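Local structure of DNA photolyase (Agrobacterium tumefaciens, 4U63) at residues A[415-423]-A[480-491]. The protein probably repairs cyclobutane pyrimidine dimers in ultraviolet-damaged DNA, as a class III photolyase that binds FAD and a methenyltetrahydrofolate antenna chromophore. Numbering follows the deposited sequence.
Sequences PFFRIFNPI and HGKARERALAAY
Apolar side chains and bridging waters join I419 and its neighbours in the loop before helix 422-429 to the C-terminal helix 480-495, at the periphery of the FAD-binding domain. The small A487 lets the I419 side chain come close to the helix, and A487 CB meets I419 CD1 at 3.9 Å. The same methyl touches L488 CD2, which also lies 3.8 Å from F417 CA. At one end, the rings of F416 and Y491 run nearly parallel (16°) but are offset so far that they hardly overlap; F416 CB, 3.7 Å from Y491 CE1, and F416 CD2 both meet Y491, while the far edge of the F416 ring faces A487 O. Y491 CE2 meets the edge of the F417 ring, near its plane, while P415 CB packs over one of that ring's faces.

At the other end, N421, with CG anti to the backbone N (chi1 -164°), lays its amide flat over one face of the H480 imidazole, the planes 9° apart. Its CB makes a CH-pi contact, 3.8 Å from the H480 ring centroid. Asparagine suits this place because OD1 also accepts from I423 N at 3.0 Å, capping helix 422-429. H480 ND1 is hydrogen-bonded to H375 NE2.

Between these ends, the extended R484 reaches the loop backbone through water: one water accepts from both I419 N and R484 NH1, another donates to F417 O and accepts weakly from R484 NH2. Together these contacts dock a C-terminal helix against the loop that leads into helix 422-429, whose N-cap is N421, within the helical FAD-binding domain of a photolyase.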
loop_
_atom_site.group_PDB
_atom_site.type_symbol
_atom_site.label_atom_id
_atom_site.label_comp_id
_atom_site.label_asym_id
_atom_site.label_seq_id
_atom_site.Cartn_x
_atom_site.Cartn_y
_atom_site.Cartn_z
ATOM N N PRO A 415 -20.975 4.201 -10.911
ATOM C CA PRO A 415 -21.858 3.178 -11.490
ATOM C C PRO A 415 -21.176 2.448 -12.641
ATOM O O PRO A 415 -20.369 3.045 -13.353
ATOM C CB PRO A 415 -23.061 3.987 -11.988
ATOM C CG PRO A 415 -23.040 5.240 -11.191
ATOM C CD PRO A 415 -21.596 5.539 -10.942
ATOM N N PHE A 416 -21.486 1.169 -12.816
ATOM C CA PHE A 416 -20.827 0.363 -13.850
ATOM C C PHE A 416 -20.991 0.964 -15.249
ATOM O O PHE A 416 -20.051 0.951 -16.052
ATOM C CB PHE A 416 -21.368 -1.065 -13.869
ATOM C CG PHE A 416 -20.536 -1.994 -14.701
ATOM C CD1 PHE A 416 -19.458 -2.656 -14.142
ATOM C CD2 PHE A 416 -20.817 -2.183 -16.049
ATOM C CE1 PHE A 416 -18.675 -3.504 -14.907
ATOM C CE2 PHE A 416 -20.042 -3.034 -16.821
ATOM C CZ PHE A 416 -18.968 -3.694 -16.246
ATOM N N PHE A 417 -22.179 1.493 -15.521
ATOM C CA PHE A 417 -22.507 2.078 -16.826
ATOM C C PHE A 417 -21.734 3.350 -17.187
ATOM O O PHE A 417 -21.750 3.759 -18.345
ATOM C CB PHE A 417 -24.027 2.318 -16.967
ATOM C CG PHE A 417 -24.617 3.252 -15.937
ATOM C CD1 PHE A 417 -24.417 4.629 -16.015
ATOM C CD2 PHE A 417 -25.410 2.754 -14.903
ATOM C CE1 PHE A 417 -24.968 5.485 -15.074
ATOM C CE2 PHE A 417 -25.967 3.607 -13.958
ATOM C CZ PHE A 417 -25.746 4.975 -14.044
ATOM N N ARG A 418 -21.079 3.982 -16.214
ATOM C CA ARG A 418 -20.164 5.094 -16.503
ATOM C C ARG A 418 -18.843 4.543 -17.026
ATOM O O ARG A 418 -18.037 4.031 -16.248
ATOM C CB ARG A 418 -19.880 5.930 -15.265
ATOM C CG ARG A 418 -20.912 6.983 -14.962
ATOM C CD ARG A 418 -20.365 7.945 -13.930
ATOM N NE ARG A 418 -21.370 8.931 -13.579
ATOM C CZ ARG A 418 -21.658 10.018 -14.295
ATOM N NH1 ARG A 418 -21.007 10.297 -15.429
ATOM N NH2 ARG A 418 -22.610 10.842 -13.868
ATOM N N ILE A 419 -18.633 4.656 -18.335
ATOM C CA ILE A 419 -17.436 4.132 -19.000
ATOM C C ILE A 419 -16.813 5.226 -19.846
ATOM O O ILE A 419 -17.333 5.563 -20.907
ATOM C CB ILE A 419 -17.777 2.967 -19.939
ATOM C CG1 ILE A 419 -18.525 1.866 -19.198
ATOM C CG2 ILE A 419 -16.504 2.420 -20.592
ATOM C CD1 ILE A 419 -19.134 0.842 -20.116
ATOM N N PHE A 420 -15.709 5.786 -19.390
ATOM C CA PHE A 420 -15.012 6.795 -20.183
ATOM C C PHE A 420 -13.954 6.185 -21.049
ATOM O O PHE A 420 -13.372 5.145 -20.721
ATOM C CB PHE A 420 -14.352 7.846 -19.311
ATOM C CG PHE A 420 -15.294 8.526 -18.397
ATOM C CD1 PHE A 420 -16.172 9.481 -18.872
ATOM C CD2 PHE A 420 -15.309 8.208 -17.060
ATOM C CE1 PHE A 420 -17.050 10.112 -18.022
ATOM C CE2 PHE A 420 -16.183 8.830 -16.203
ATOM C CZ PHE A 420 -17.055 9.783 -16.685
ATOM N N ASN A 421 -13.716 6.877 -22.158
ATOM C CA ASN A 421 -12.673 6.539 -23.084
ATOM C C ASN A 421 -11.327 6.875 -22.437
ATOM O O ASN A 421 -11.125 8.004 -21.997
ATOM C CB ASN A 421 -12.859 7.338 -24.375
ATOM C CG ASN A 421 -12.068 6.776 -25.531
ATOM O OD1 ASN A 421 -11.034 6.147 -25.343
ATOM N ND2 ASN A 421 -12.560 7.001 -26.747
ATOM N N PRO A 422 -10.411 5.892 -22.363
ATOM C CA PRO A 422 -9.049 6.160 -21.879
ATOM C C PRO A 422 -8.366 7.300 -22.632
ATOM O O PRO A 422 -7.563 8.024 -22.057
ATOM C CB PRO A 422 -8.306 4.854 -22.158
ATOM C CG PRO A 422 -9.344 3.808 -22.298
ATOM C CD PRO A 422 -10.635 4.462 -22.656
ATOM N N ILE A 423 -8.696 7.445 -23.910
ATOM C CA ILE A 423 -8.117 8.484 -24.759
ATOM C C ILE A 423 -8.460 9.858 -24.196
ATOM O O ILE A 423 -7.584 10.702 -24.043
ATOM C CB ILE A 423 -8.633 8.376 -26.210
ATOM C CG1 ILE A 423 -8.260 7.023 -26.819
ATOM C CG2 ILE A 423 -8.074 9.488 -27.098
ATOM C CD1 ILE A 423 -9.271 6.537 -27.833
ATOM N N HIS A 480 -12.934 1.088 -28.820
ATOM C CA HIS A 480 -13.649 1.706 -27.689
ATOM C C HIS A 480 -15.158 1.497 -27.767
ATOM O O HIS A 480 -15.771 1.053 -26.794
ATOM C CB HIS A 480 -13.355 3.207 -27.584
ATOM C CG HIS A 480 -14.254 3.919 -26.617
ATOM N ND1 HIS A 480 -14.146 3.758 -25.257
ATOM C CD2 HIS A 480 -15.282 4.775 -26.811
ATOM C CE1 HIS A 480 -15.063 4.487 -24.648
ATOM N NE2 HIS A 480 -15.767 5.114 -25.570
ATOM N N GLY A 481 -15.744 1.828 -28.919
ATOM C CA GLY A 481 -17.188 1.706 -29.124
ATOM C C GLY A 481 -17.687 0.286 -28.914
ATOM O O GLY A 481 -18.637 0.060 -28.176
ATOM N N LYS A 482 -17.027 -0.676 -29.551
ATOM C CA LYS A 482 -17.417 -2.090 -29.422
ATOM C C LYS A 482 -17.238 -2.585 -27.980
ATOM O O LYS A 482 -18.062 -3.346 -27.467
ATOM C CB LYS A 482 -16.601 -2.976 -30.373
ATOM C CG LYS A 482 -16.696 -2.593 -31.849
ATOM C CD LYS A 482 -17.724 -3.400 -32.617
ATOM C CE LYS A 482 -17.842 -2.909 -34.057
ATOM N NZ LYS A 482 -16.549 -2.949 -34.805
ATOM N N ALA A 483 -16.158 -2.155 -27.332
ATOM C CA ALA A 483 -15.881 -2.556 -25.946
ATOM C C ALA A 483 -16.957 -2.012 -25.023
ATOM O O ALA A 483 -17.457 -2.712 -24.147
ATOM C CB ALA A 483 -14.519 -2.061 -25.504
ATOM N N ARG A 484 -17.309 -0.755 -25.248
ATOM C CA ARG A 484 -18.371 -0.103 -24.505
ATOM C C ARG A 484 -19.711 -0.854 -24.664
ATOM O O ARG A 484 -20.375 -1.146 -23.667
ATOM C CB ARG A 484 -18.490 1.352 -24.962
ATOM C CG ARG A 484 -19.455 2.160 -24.139
ATOM C CD ARG A 484 -19.736 3.521 -24.742
ATOM N NE ARG A 484 -21.001 3.996 -24.208
ATOM C CZ ARG A 484 -21.170 4.572 -23.018
ATOM N NH1 ARG A 484 -20.140 4.799 -22.202
ATOM N NH2 ARG A 484 -22.394 4.940 -22.646
ATOM N N GLU A 485 -20.087 -1.169 -25.904
ATOM C CA GLU A 485 -21.321 -1.936 -26.177
ATOM C C GLU A 485 -21.313 -3.293 -25.479
ATOM O O GLU A 485 -22.319 -3.718 -24.915
ATOM C CB GLU A 485 -21.517 -2.175 -27.678
ATOM C CG GLU A 485 -21.898 -0.954 -28.488
ATOM C CD GLU A 485 -21.797 -1.203 -29.987
ATOM O OE1 GLU A 485 -21.932 -2.364 -30.425
ATOM O OE2 GLU A 485 -21.577 -0.236 -30.732
ATOM N N ARG A 486 -20.170 -3.970 -25.535
ATOM C CA ARG A 486 -20.015 -5.278 -24.904
ATOM C C ARG A 486 -20.181 -5.204 -23.384
ATOM O O ARG A 486 -20.850 -6.039 -22.794
ATOM C CB ARG A 486 -18.651 -5.865 -25.254
ATOM C CG ARG A 486 -18.432 -7.291 -24.780
ATOM C CD ARG A 486 -17.155 -7.855 -25.371
ATOM N NE ARG A 486 -15.975 -7.105 -24.934
ATOM C CZ ARG A 486 -14.731 -7.327 -25.364
ATOM N NH1 ARG A 486 -14.477 -8.288 -26.255
ATOM N NH2 ARG A 486 -13.730 -6.583 -24.900
ATOM N N ALA A 487 -19.570 -4.199 -22.760
ATOM C CA ALA A 487 -19.639 -4.048 -21.306
ATOM C C ALA A 487 -21.071 -3.726 -20.856
ATOM O O ALA A 487 -21.565 -4.274 -19.865
ATOM C CB ALA A 487 -18.674 -2.971 -20.847
ATOM N N LEU A 488 -21.742 -2.855 -21.593
ATOM C CA LEU A 488 -23.117 -2.492 -21.251
ATOM C C LEU A 488 -24.084 -3.656 -21.504
ATOM O O LEU A 488 -25.049 -3.827 -20.759
ATOM C CB LEU A 488 -23.541 -1.223 -21.987
ATOM C CG LEU A 488 -22.718 0.024 -21.631
ATOM C CD1 LEU A 488 -23.155 1.205 -22.477
ATOM C CD2 LEU A 488 -22.817 0.362 -20.150
ATOM N N ALA A 489 -23.823 -4.461 -22.534
ATOM C CA ALA A 489 -24.611 -5.687 -22.747
ATOM C C ALA A 489 -24.399 -6.671 -21.590
ATOM O O ALA A 489 -25.340 -7.324 -21.152
ATOM C CB ALA A 489 -24.258 -6.343 -24.073
ATOM N N ALA A 490 -23.166 -6.771 -21.090
ATOM C CA ALA A 490 -22.876 -7.651 -19.947
ATOM C C ALA A 490 -23.573 -7.155 -18.688
ATOM O O ALA A 490 -24.056 -7.954 -17.889
ATOM C CB ALA A 490 -21.377 -7.772 -19.719
ATOM N N TYR A 491 -23.624 -5.831 -18.525
ATOM C CA TYR A 491 -24.338 -5.200 -17.412
ATOM C C TYR A 491 -25.842 -5.481 -17.498
ATOM O O TYR A 491 -26.478 -5.825 -16.496
ATOM C CB TYR A 491 -24.067 -3.686 -17.400
ATOM C CG TYR A 491 -24.615 -2.935 -16.197
ATOM C CD1 TYR A 491 -24.224 -3.273 -14.901
ATOM C CD2 TYR A 491 -25.503 -1.868 -16.353
ATOM C CE1 TYR A 491 -24.710 -2.588 -13.796
ATOM C CE2 TYR A 491 -25.996 -1.172 -15.249
ATOM C CZ TYR A 491 -25.596 -1.539 -13.970
ATOM O OH TYR A 491 -26.062 -0.872 -12.864
HETATM O O HOH W 1 -23.532 4.681 -20.133
HETATM O O HOH W 2 -20.315 6.369 -19.824
HETATM O O HOH W 3 -17.699 5.848 -23.289
#